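Local coordinates for uncharacterized protein (Pyrococcus furiosus, PDB 4XLZ) that removes acetyl groups from N,N'-diacetylchitobiose as a metal-binding deacetylase of carbohydrate esterase family 14, at the interface of chains A and B and the interface of chains A and C. Sequence-based numbering; all coordinates share one arbitrary frame. Chains: chain A/B/C, Uncharacterized protein.

Contact 1: the interface of chains A and B. Residues chain A 69, 85-86, 89, 108, 110; chain B 71, 80, 82, 110.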
loop_
_atom_site.group_PDB
_atom_site.type_symbol
_atom_site.label_atom_id
_atom_site.label_comp_id
_atom_site.label_asym_id
_atom_site.label_seq_id
_atom_site.Cartn_x
_atom_site.Cartn_y
_atom_site.Cartn_z
ATOM N N ASP A 69 -2.785 18.271 9.575
ATOM C CA ASP A 69 -3.802 19.333 9.777
ATOM C C ASP A 69 -4.283 19.367 11.235
ATOM O O ASP A 69 -5.069 20.248 11.567
ATOM C CB ASP A 69 -4.991 19.034 8.873
ATOM C CG ASP A 69 -5.572 17.602 8.997
ATOM O OD1 ASP A 69 -5.230 16.926 10.029
ATOM O OD2 ASP A 69 -6.293 17.200 8.028
ATOM N N ALA A 85 -9.522 21.459 12.263
ATOM C CA ALA A 85 -8.392 21.829 11.448
ATOM C C ALA A 85 -8.396 23.303 11.009
ATOM O O ALA A 85 -7.357 23.954 10.960
ATOM C CB ALA A 85 -8.398 20.881 10.156
ATOM N N LEU A 86 -9.656 23.781 10.729
ATOM C CA LEU A 86 -9.700 25.176 10.357
ATOM C C LEU A 86 -9.341 26.102 11.555
ATOM O O LEU A 86 -8.591 27.081 11.358
ATOM C CB LEU A 86 -11.154 25.426 9.895
ATOM C CG LEU A 86 -11.493 26.844 9.507
ATOM C CD1 LEU A 86 -10.665 27.286 8.324
ATOM C CD2 LEU A 86 -13.005 26.920 9.221
ATOM N N ARG A 89 -5.524 26.134 11.976
ATOM C CA ARG A 89 -4.749 26.941 11.054
ATOM C C ARG A 89 -4.698 28.406 11.549
ATOM O O ARG A 89 -3.610 28.989 11.514
ATOM C CB ARG A 89 -5.459 26.844 9.682
ATOM C CG ARG A 89 -4.635 27.698 8.750
ATOM C CD ARG A 89 -5.459 27.789 7.496
ATOM N NE ARG A 89 -5.500 26.400 6.991
ATOM C CZ ARG A 89 -4.973 25.991 5.830
ATOM N NH1 ARG A 89 -4.415 26.905 4.949
ATOM N NH2 ARG A 89 -5.051 24.684 5.584
ATOM N N ASN A 108 -1.154 19.249 4.722
ATOM C CA ASN A 108 -2.523 18.799 4.878
ATOM C C ASN A 108 -2.756 17.271 4.900
ATOM O O ASN A 108 -3.856 16.866 4.762
ATOM C CB ASN A 108 -3.485 19.419 3.775
ATOM C CG ASN A 108 -3.672 20.985 3.953
ATOM O OD1 ASN A 108 -3.461 21.736 3.002
ATOM N ND2 ASN A 108 -4.040 21.325 4.993
ATOM N N ARG A 110 -3.733 14.087 6.892
ATOM C CA ARG A 110 -4.577 14.070 8.083
ATOM C C ARG A 110 -3.741 13.590 9.287
ATOM O O ARG A 110 -2.978 12.641 9.265
ATOM C CB ARG A 110 -5.770 13.135 7.910
ATOM C CG ARG A 110 -6.716 13.256 9.164
ATOM C CD ARG A 110 -8.060 12.473 8.884
ATOM N NE ARG A 110 -8.832 13.231 7.813
ATOM C CZ ARG A 110 -9.953 12.754 7.270
ATOM N NH1 ARG A 110 -10.422 11.556 7.635
ATOM N NH2 ARG A 110 -10.591 13.451 6.337
ATOM N N TYR B 71 -13.985 17.603 0.382
ATOM C CA TYR B 71 -12.903 18.551 0.534
ATOM C C TYR B 71 -12.445 19.291 -0.699
ATOM O O TYR B 71 -11.855 20.386 -0.666
ATOM C CB TYR B 71 -11.768 17.718 1.229
ATOM C CG TYR B 71 -10.475 18.367 1.489
ATOM C CD1 TYR B 71 -10.110 18.628 2.813
ATOM C CD2 TYR B 71 -9.518 18.609 0.509
ATOM C CE1 TYR B 71 -8.840 19.181 3.152
ATOM C CE2 TYR B 71 -8.277 19.130 0.793
ATOM C CZ TYR B 71 -7.933 19.348 2.164
ATOM O OH TYR B 71 -6.673 19.884 2.499
ATOM N N SER B 80 -10.250 26.773 2.096
ATOM C CA SER B 80 -9.486 25.499 2.340
ATOM C C SER B 80 -10.476 24.364 2.211
ATOM O O SER B 80 -11.723 24.468 2.370
ATOM C CB SER B 80 -8.871 25.505 3.748
ATOM O OG SER B 80 -9.886 25.460 4.771
ATOM N N HIS B 82 -10.714 22.035 4.400
ATOM C CA HIS B 82 -11.326 21.875 5.742
ATOM C C HIS B 82 -12.621 22.708 5.973
ATOM O O HIS B 82 -13.643 22.176 6.378
ATOM C CB HIS B 82 -10.307 22.187 6.856
ATOM C CG HIS B 82 -8.993 21.529 6.694
ATOM N ND1 HIS B 82 -8.882 20.137 6.770
ATOM C CD2 HIS B 82 -7.750 22.023 6.547
ATOM C CE1 HIS B 82 -7.611 19.837 6.612
ATOM N NE2 HIS B 82 -6.893 20.929 6.483
ATOM N N ARG B 110 -11.050 11.397 2.638
ATOM C CA ARG B 110 -10.945 12.657 1.915
ATOM C C ARG B 110 -11.414 12.464 0.472
ATOM O O ARG B 110 -11.056 11.476 -0.235
ATOM C CB ARG B 110 -9.534 13.176 1.969
ATOM C CG ARG B 110 -9.417 14.601 1.241
ATOM C CD ARG B 110 -8.020 15.198 1.460
ATOM N NE ARG B 110 -7.869 15.548 2.940
ATOM C CZ ARG B 110 -6.750 16.011 3.445
ATOM N NH1 ARG B 110 -5.673 16.149 2.702
ATOM N NH2 ARG B 110 -6.698 16.279 4.815
HETATM O O HOH W 1 -10.127 15.781 4.676
HETATM O O HOH W 2 -8.318 15.930 7.176
HETATM O O HOH W 3 -5.054 20.494 0.408
#

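Contact 2: the interface of chains A and C. Residues chain A 2, 7-8, 11-12, 15, 263; chain C 229-230, 233, 236.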
loop_
_atom_site.group_PDB
_atom_site.type_symbol
_atom_site.label_atom_id
_atom_site.label_comp_id
_atom_site.label_asym_id
_atom_site.label_seq_id
_atom_site.Cartn_x
_atom_site.Cartn_y
_atom_site.Cartn_z
ATOM N N PHE A 2 45.200 9.868 6.387
ATOM C CA PHE A 2 44.893 9.341 7.706
ATOM C C PHE A 2 45.711 8.132 8.074
ATOM O O PHE A 2 45.356 7.262 8.869
ATOM C CB PHE A 2 43.345 9.043 7.896
ATOM C CG PHE A 2 42.593 10.175 8.511
ATOM C CD1 PHE A 2 42.664 11.483 7.953
ATOM C CD2 PHE A 2 41.743 9.955 9.551
ATOM C CE1 PHE A 2 41.954 12.580 8.500
ATOM C CE2 PHE A 2 41.010 10.970 10.056
ATOM C CZ PHE A 2 41.053 12.284 9.621
ATOM N N THR A 7 45.775 6.437 17.015
ATOM C CA THR A 7 44.695 5.871 17.831
ATOM C C THR A 7 43.345 6.323 17.246
ATOM O O THR A 7 43.269 7.310 16.521
ATOM C CB THR A 7 44.688 6.414 19.296
ATOM O OG1 THR A 7 44.480 7.794 19.326
ATOM C CG2 THR A 7 46.040 6.142 20.053
ATOM N N PHE A 8 42.272 5.591 17.656
ATOM C CA PHE A 8 40.971 5.963 17.085
ATOM C C PHE A 8 40.642 7.342 17.593
ATOM O O PHE A 8 40.082 8.181 16.882
ATOM C CB PHE A 8 39.890 4.921 17.626
ATOM C CG PHE A 8 38.488 5.467 17.462
ATOM C CD1 PHE A 8 37.970 5.611 16.177
ATOM C CD2 PHE A 8 37.756 5.925 18.561
ATOM C CE1 PHE A 8 36.690 6.230 16.039
ATOM C CE2 PHE A 8 36.496 6.547 18.448
ATOM C CZ PHE A 8 35.962 6.666 17.153
ATOM N N ALA A 11 42.176 9.855 15.324
ATOM C CA ALA A 11 41.504 9.887 14.074
ATOM C C ALA A 11 40.111 10.564 14.130
ATOM O O ALA A 11 39.772 11.346 13.260
ATOM C CB ALA A 11 41.378 8.456 13.542
ATOM N N PHE A 12 39.326 10.162 15.132
ATOM C CA PHE A 12 38.050 10.755 15.328
ATOM C C PHE A 12 38.079 12.272 15.482
ATOM O O PHE A 12 37.341 13.016 14.829
ATOM C CB PHE A 12 37.419 10.080 16.603
ATOM C CG PHE A 12 36.088 10.710 17.003
ATOM C CD1 PHE A 12 34.882 10.224 16.415
ATOM C CD2 PHE A 12 36.051 11.712 17.956
ATOM C CE1 PHE A 12 33.632 10.771 16.838
ATOM C CE2 PHE A 12 34.840 12.271 18.371
ATOM C CZ PHE A 12 33.632 11.788 17.858
ATOM N N LEU A 15 39.059 13.718 12.086
ATOM C CA LEU A 15 37.944 13.613 11.096
ATOM C C LEU A 15 36.953 14.754 11.405
ATOM O O LEU A 15 36.492 15.441 10.501
ATOM C CB LEU A 15 37.280 12.247 11.286
ATOM C CG LEU A 15 36.057 12.073 10.326
ATOM C CD1 LEU A 15 36.536 11.891 8.839
ATOM C CD2 LEU A 15 35.305 10.765 10.820
ATOM N N PHE A 263 30.302 5.439 15.305
ATOM C CA PHE A 263 30.609 6.239 16.537
ATOM C C PHE A 263 29.872 7.563 16.527
ATOM O O PHE A 263 30.254 8.571 17.110
ATOM C CB PHE A 263 32.187 6.496 16.557
ATOM C CG PHE A 263 32.762 6.788 15.193
ATOM C CD1 PHE A 263 33.496 5.838 14.471
ATOM C CD2 PHE A 263 32.614 8.072 14.587
ATOM C CE1 PHE A 263 34.049 6.203 13.214
ATOM C CE2 PHE A 263 33.097 8.383 13.296
ATOM C CZ PHE A 263 33.850 7.401 12.639
ATOM N N PRO C 229 39.650 9.271 4.786
ATOM C CA PRO C 229 39.744 9.530 6.257
ATOM C C PRO C 229 38.589 8.828 7.052
ATOM O O PRO C 229 38.831 8.193 8.053
ATOM C CB PRO C 229 39.591 11.050 6.362
ATOM C CG PRO C 229 40.295 11.592 5.037
ATOM C CD PRO C 229 39.790 10.530 3.980
ATOM N N PHE C 230 37.396 8.910 6.481
ATOM C CA PHE C 230 36.281 8.183 7.182
ATOM C C PHE C 230 36.486 6.686 7.320
ATOM O O PHE C 230 36.393 6.139 8.423
ATOM C CB PHE C 230 34.978 8.516 6.399
ATOM C CG PHE C 230 33.704 7.793 7.002
ATOM C CD1 PHE C 230 33.293 7.995 8.283
ATOM C CD2 PHE C 230 32.954 7.062 6.149
ATOM C CE1 PHE C 230 32.138 7.355 8.813
ATOM C CE2 PHE C 230 31.813 6.431 6.662
ATOM C CZ PHE C 230 31.440 6.613 7.967
ATOM N N THR C 233 39.155 5.866 9.770
ATOM C CA THR C 233 38.708 6.094 11.144
ATOM C C THR C 233 37.801 4.927 11.625
ATOM O O THR C 233 37.969 4.424 12.759
ATOM C CB THR C 233 37.986 7.421 11.269
ATOM O OG1 THR C 233 38.927 8.466 10.852
ATOM C CG2 THR C 233 37.601 7.716 12.718
HETATM N N MSE C 236 39.938 1.825 12.266
HETATM C CA MSE C 236 40.679 1.953 13.538
HETATM C C MSE C 236 39.713 1.797 14.696
HETATM O O MSE C 236 40.063 1.242 15.717
HETATM C CB MSE C 236 41.353 3.325 13.600
HETATM C CG MSE C 236 42.412 3.359 12.507
HETATM SE SE MSE C 236 43.236 5.183 12.393
HETATM C CE MSE C 236 44.173 4.974 14.090
#

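Contact 3: the interface of chains A and C. Residues chain A 142, 251, 253, 257, 259, 261, 264-265; chain C 144-145.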
loop_
_atom_site.group_PDB
_atom_site.type_symbol
_atom_site.label_atom_id
_atom_site.label_comp_id
_atom_site.label_asym_id
_atom_site.label_seq_id
_atom_site.Cartn_x
_atom_site.Cartn_y
_atom_site.Cartn_z
ATOM N N TRP A 142 14.602 9.533 16.701
ATOM C CA TRP A 142 15.118 8.486 17.618
ATOM C C TRP A 142 14.834 8.867 19.069
ATOM O O TRP A 142 15.354 8.163 19.998
ATOM C CB TRP A 142 16.622 8.367 17.472
ATOM C CG TRP A 142 16.949 7.852 16.045
ATOM C CD1 TRP A 142 16.785 6.567 15.577
ATOM C CD2 TRP A 142 17.439 8.665 14.967
ATOM N NE1 TRP A 142 17.176 6.530 14.225
ATOM C CE2 TRP A 142 17.591 7.799 13.842
ATOM C CE3 TRP A 142 17.849 9.994 14.882
ATOM C CZ2 TRP A 142 18.099 8.264 12.601
ATOM C CZ3 TRP A 142 18.282 10.496 13.621
ATOM C CH2 TRP A 142 18.420 9.604 12.528
ATOM N N ARG A 251 20.056 18.626 18.446
ATOM C CA ARG A 251 21.148 17.761 18.096
ATOM C C ARG A 251 21.556 18.054 16.653
ATOM O O ARG A 251 20.775 18.097 15.741
ATOM C CB ARG A 251 20.764 16.250 18.180
ATOM C CG ARG A 251 21.971 15.366 17.899
ATOM C CD ARG A 251 21.650 13.912 18.155
ATOM N NE ARG A 251 22.858 13.105 17.891
ATOM C CZ ARG A 251 23.859 12.995 18.748
ATOM N NH1 ARG A 251 23.801 13.598 19.962
ATOM N NH2 ARG A 251 24.922 12.193 18.398
HETATM N N MSE A 253 24.751 17.189 13.812
HETATM C CA MSE A 253 25.866 16.296 13.526
HETATM C C MSE A 253 26.303 16.590 12.060
HETATM O O MSE A 253 25.553 17.136 11.247
HETATM C CB MSE A 253 25.400 14.803 13.473
HETATM C CG MSE A 253 24.770 14.307 14.803
HETATM SE SE MSE A 253 24.545 12.406 14.826
HETATM C CE MSE A 253 23.090 12.391 13.417
ATOM N N PHE A 257 27.452 11.636 9.477
ATOM C CA PHE A 257 27.209 10.798 10.648
ATOM C C PHE A 257 25.792 10.210 10.636
ATOM O O PHE A 257 25.521 9.390 11.458
ATOM C CB PHE A 257 27.387 11.621 11.944
ATOM C CG PHE A 257 28.860 11.694 12.449
ATOM C CD1 PHE A 257 29.925 11.642 11.550
ATOM C CD2 PHE A 257 29.066 11.754 13.830
ATOM C CE1 PHE A 257 31.280 11.703 12.017
ATOM C CE2 PHE A 257 30.402 11.831 14.329
ATOM C CZ PHE A 257 31.507 11.792 13.435
ATOM N N HIS A 259 24.824 8.294 8.524
ATOM C CA HIS A 259 24.797 7.076 7.682
ATOM C C HIS A 259 26.035 6.275 7.957
ATOM O O HIS A 259 27.156 6.885 7.955
ATOM C CB HIS A 259 24.745 7.566 6.227
ATOM C CG HIS A 259 24.661 6.502 5.191
ATOM N ND1 HIS A 259 23.669 5.498 5.247
ATOM C CD2 HIS A 259 25.380 6.264 4.048
ATOM C CE1 HIS A 259 23.752 4.751 4.143
ATOM N NE2 HIS A 259 24.787 5.184 3.416
ATOM N N THR A 261 27.752 5.208 10.388
ATOM C CA THR A 261 28.844 5.782 11.219
ATOM C C THR A 261 28.701 5.123 12.583
ATOM O O THR A 261 27.814 5.524 13.417
ATOM C CB THR A 261 28.680 7.320 11.323
ATOM O OG1 THR A 261 28.933 7.891 10.060
ATOM C CG2 THR A 261 29.737 7.912 12.277
ATOM N N ALA A 264 28.687 7.571 15.840
ATOM C CA ALA A 264 27.905 8.755 15.815
ATOM C C ALA A 264 27.372 9.178 17.188
ATOM O O ALA A 264 27.185 10.420 17.369
ATOM C CB ALA A 264 26.684 8.564 14.816
ATOM N N ASP A 265 27.220 8.262 18.122
ATOM C CA ASP A 265 26.822 8.683 19.482
ATOM C C ASP A 265 27.928 9.285 20.334
ATOM O O ASP A 265 27.682 9.631 21.501
ATOM C CB ASP A 265 26.195 7.486 20.139
ATOM C CG ASP A 265 27.250 6.450 20.628
ATOM O OD1 ASP A 265 28.431 6.374 20.215
ATOM O OD2 ASP A 265 26.761 5.544 21.389
ATOM N N PRO C 144 22.922 3.210 15.435
ATOM C CA PRO C 144 22.341 4.511 15.816
ATOM C C PRO C 144 22.533 5.534 14.688
ATOM O O PRO C 144 23.585 5.584 13.974
ATOM C CB PRO C 144 23.186 4.911 17.060
ATOM C CG PRO C 144 23.518 3.471 17.680
ATOM C CD PRO C 144 23.826 2.639 16.444
ATOM N N TYR C 145 21.493 6.306 14.508
ATOM C CA TYR C 145 21.419 7.486 13.595
ATOM C C TYR C 145 21.486 7.070 12.110
ATOM O O TYR C 145 21.612 7.913 11.247
ATOM C CB TYR C 145 22.590 8.502 13.896
ATOM C CG TYR C 145 22.426 9.062 15.293
ATOM C CD1 TYR C 145 21.357 9.888 15.549
ATOM C CD2 TYR C 145 23.289 8.683 16.316
ATOM C CE1 TYR C 145 21.128 10.359 16.865
ATOM C CE2 TYR C 145 23.095 9.154 17.640
ATOM C CZ TYR C 145 22.004 10.021 17.863
ATOM O OH TYR C 145 21.751 10.452 19.154
HETATM O O HOH W 4 25.085 6.421 11.253
HETATM O O HOH W 5 25.963 4.786 15.149
#

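Contact 4: the interface of chains A and C. Residues chain A 168, 175, 180-181; chain C 74-77.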
loop_
_atom_site.group_PDB
_atom_site.type_symbol
_atom_site.label_atom_id
_atom_site.label_comp_id
_atom_site.label_asym_id
_atom_site.label_seq_id
_atom_site.Cartn_x
_atom_site.Cartn_y
_atom_site.Cartn_z
ATOM N N PRO A 168 19.670 14.921 -8.467
ATOM C CA PRO A 168 18.775 15.355 -9.611
ATOM C C PRO A 168 17.848 14.216 -10.160
ATOM O O PRO A 168 16.847 14.505 -10.774
ATOM C CB PRO A 168 19.782 15.800 -10.708
ATOM C CG PRO A 168 21.076 15.208 -10.297
ATOM C CD PRO A 168 21.129 15.107 -8.705
ATOM N N ILE A 175 13.340 19.208 -11.448
ATOM C CA ILE A 175 14.489 19.762 -12.157
ATOM C C ILE A 175 13.945 20.127 -13.520
ATOM O O ILE A 175 14.235 21.245 -14.037
ATOM C CB ILE A 175 15.524 18.658 -12.326
ATOM C CG1 ILE A 175 16.514 18.537 -11.162
ATOM C CG2 ILE A 175 16.534 18.973 -13.439
ATOM C CD1 ILE A 175 15.915 18.384 -9.729
ATOM N N LYS A 180 15.885 23.429 -9.146
ATOM C CA LYS A 180 17.157 22.751 -9.200
ATOM C C LYS A 180 17.485 22.007 -7.870
ATOM O O LYS A 180 16.931 22.341 -6.797
ATOM C CB LYS A 180 18.245 23.811 -9.409
ATOM C CG LYS A 180 18.186 24.370 -10.897
ATOM C CD LYS A 180 19.407 25.311 -11.141
ATOM C CE LYS A 180 20.841 24.543 -11.102
ATOM N NZ LYS A 180 21.074 23.475 -12.227
ATOM N N PRO A 181 18.437 21.107 -7.851
ATOM C CA PRO A 181 18.862 20.451 -6.626
ATOM C C PRO A 181 19.338 21.499 -5.645
ATOM O O PRO A 181 19.942 22.573 -6.060
ATOM C CB PRO A 181 20.026 19.538 -7.028
ATOM C CG PRO A 181 19.725 19.270 -8.558
ATOM C CD PRO A 181 19.126 20.537 -9.054
ATOM N N THR C 74 24.037 9.880 -7.881
ATOM C CA THR C 74 24.856 10.921 -8.636
ATOM C C THR C 74 24.310 12.323 -8.316
ATOM O O THR C 74 23.134 12.480 -8.109
ATOM C CB THR C 74 24.760 10.606 -10.184
ATOM O OG1 THR C 74 25.504 11.615 -10.956
ATOM C CG2 THR C 74 23.341 10.672 -10.734
ATOM N N THR C 75 25.189 13.369 -8.345
ATOM C CA THR C 75 24.721 14.725 -8.380
ATOM C C THR C 75 24.919 15.341 -9.765
ATOM O O THR C 75 24.635 16.528 -9.989
ATOM C CB THR C 75 25.421 15.544 -7.314
ATOM O OG1 THR C 75 26.835 15.505 -7.559
ATOM C CG2 THR C 75 25.149 14.990 -5.950
ATOM N N ASP C 76 25.278 14.514 -10.764
ATOM C CA ASP C 76 25.344 15.014 -12.177
ATOM C C ASP C 76 23.963 15.092 -12.844
ATOM O O ASP C 76 23.263 14.029 -13.119
ATOM C CB ASP C 76 26.316 14.076 -12.938
ATOM C CG ASP C 76 26.535 14.506 -14.455
ATOM O OD1 ASP C 76 27.278 13.827 -15.130
ATOM O OD2 ASP C 76 25.898 15.464 -14.943
ATOM N N GLU C 77 23.473 16.321 -13.151
ATOM C CA GLU C 77 22.173 16.478 -13.777
ATOM C C GLU C 77 22.102 15.846 -15.202
ATOM O O GLU C 77 21.007 15.517 -15.673
ATOM C CB GLU C 77 21.738 17.959 -13.881
ATOM C CG GLU C 77 20.949 18.597 -12.656
ATOM C CD GLU C 77 20.459 20.046 -12.936
ATOM O OE1 GLU C 77 20.759 20.938 -12.084
ATOM O OE2 GLU C 77 19.846 20.278 -14.046
#

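Contact 1: the interface of chains A and B
Chains A and B meet here across a two-fold homodimer-type interface, polar in this patch, that joins two copies within the deposited hexamer; each bond has a twin with the chains exchanged. A:Asn108 and B:Arg110 carry the direct link. The guanidinium of B:Arg110 comes end-on, and NH1 and NH2 both donate to the backbone O of A:Asn108, at 2.8 Å from NH1. NH2 lies almost in line with the C=O bond (168°), whereas NH1 stands above the carbonyl plane. B:Arg110 is bent at chi3 (-68°), which lays its guanidinium flat against the ring of B:Tyr71 while its edge faces chain A. In that edge NH2 also forms a long salt bridge of 3.4 Å to the carboxylate OD2 of A:Asp69.

Beside this clasp the imidazole of B:His82 is sandwiched, with B:Tyr71 CE1 on one face and the methyl CB of A:Ala85 centred over the other, 3.6 Å from the ring centroid. A:Asp69 meets the ring through CB and OD2, its carboxylate turned 67° from the imidazole plane. Two linked waters join the like-charged A:Arg110 and B:Arg110, probably easing their repulsion. Water 2 ties the cluster together: A:Arg110 NE lies 2.8 Å from its oxygen, which also bonds A:Asp69 OD2 and B:Arg110 NH2.

Contact 2: the interface of chains A and C
A:Phe2 lays its ring against C:Pro229 and C:Thr233 in an apolar patch of the A-C interface, which is not an exact two-fold and may help build the hexamer. From CB, 4.0 Å from C:Pro229 CA, the side chain runs to CG, which rests on CA and CB of the same proline. CD1 and CE1 both touch C:Pro229 CB, a CH-pi contact with that carbon centred over the ring face, 3.5 Å from the centroid. CD2 and CE2 pass the hydroxyl of C:Thr233, each 3.4 Å from OG1, and CZ at the tip again meets C:Pro229 CB. An alanine at A:Phe2 would probably open a gap over C:Pro229 and leave its CB without an aromatic face.

C:Thr233 keeps its hydroxyl bonded within its own chain, OG1 donating to the backbone O of C:Pro229 at 2.8 Å. With OG1 beside the backbone N (chi1 -59°), CG2 is anti to it and points among A:Phe8, A:Ala11 and A:Phe263, 3.8 Å from CE1 of A:Phe8. Selenomethionine C:Met236 sets SE beside A:Ala11 CB and CE against the backbone of A:Thr7. Helix 8-19 of chain A, with A:Phe2 ahead of it and A:Phe263 from the C-terminal segment, packs on helix 221-240 of chain C.

Contact 3: the interface of chains A and C
C:Tyr145 inserts its side chain between A:Trp142 and A:Met253, with A:Arg251 at its tip, as a plug from a loop of chain C in a likely oligomer contact. This is the tightly packed part. C:Tyr145 CA sits over the six-membered ring of A:Trp142, 3.8 Å from its centroid, and the phenol ring stands edge-to-face to the indole with the planes 73° apart. CD1 is the edge atom, 3.6 Å from A:Trp142 CE3. Selenomethionine A:Met253, bent at chi3 (-69°), brings SE over the rim of one phenol face and CE against CD1. A:Ala264 CB presses on CD2 from chain A's C-terminal segment, probably helping to limit the ring's rotation.

The side by C:Pro144 is looser and bridged by waters. Its backbone O lies 4.3 Å from A:Thr261 O. Water 5 lies 2.8 Å from C:Pro144 O and also bonds A:Thr261 O; water 4 links the same proline oxygen to A:Thr261 N and A:Phe257 O.

At the phenol tip, the extended A:Arg251 meets C:Tyr145 with its guanidinium tilted just 13° from the phenol plane. C:Tyr145 OH is 3.1 Å from A:Arg251 NE but above the guanidinium, toward its rim, a face-on contact more than a straight hydrogen bond.

Contact 4: the interface of chains A and C
The carboxylate oxygen OE1 of C:Glu77 receives the ammonium NZ of A:Lys180 in a 2.6 Å hydrogen bond that is also a salt bridge. NZ meets OE1 on its syn side, 16° out of the carboxylate plane. A:Lys180 bends at chi3 and chi4 (66° and 64°), turning its end back to the acid, and the two side chains cross at about a right angle. OE1 also touches the ring of A:Pro181, 3.5 Å from CD, while OE2 faces the branch methyl CG2 of A:Ile175 at 3.6 Å. OE1 thus takes the lysine, while OE2 lies against the methyl.

Nearer the backbone, C:Glu77 CG packs on A:Pro168 CB at 3.6 Å. The same proline ring meets the preceding residues of chain C, its CD lying 3.4 Å from C:Thr74 O. C:Thr74 OG1 accepts from C:Asp76 N at 2.9 Å, which probably helps hold this turn in shape. A glutamine in place of C:Glu77 would remove the negative charge, and A:Lys180 would probably be held more weakly and be freer to turn away. In the fold, this part of the A-C interface, which may help build the hexamer, sets loop 74-77 of chain C over helix 172-176 of chain A and the loops carrying A:Pro168, A:Lys180 and A:Pro181.

Contacts 2, 3 and 4 all belong to the A-C interface, whereas contact 1 joins A to B on another side of chain A. The C-alpha centres of contacts 2 and 3 are about 16 Å apart, and contact 4 is about 26 Å from contact 3. Contact 1 lies about 33 Å from contact 4 and 49 Å from contact 2. A:Phe263 in contact 2 and A:Ala264 in contact 3 are neighbours. B:Tyr71 and B:Ser80 of contact 1 flank the segment 74-77 that chain C uses in contact 4, so one loop region serves both interfaces. Chain A can therefore hold both partners at once, as expected if two kinds of interface build the deposited hexamer.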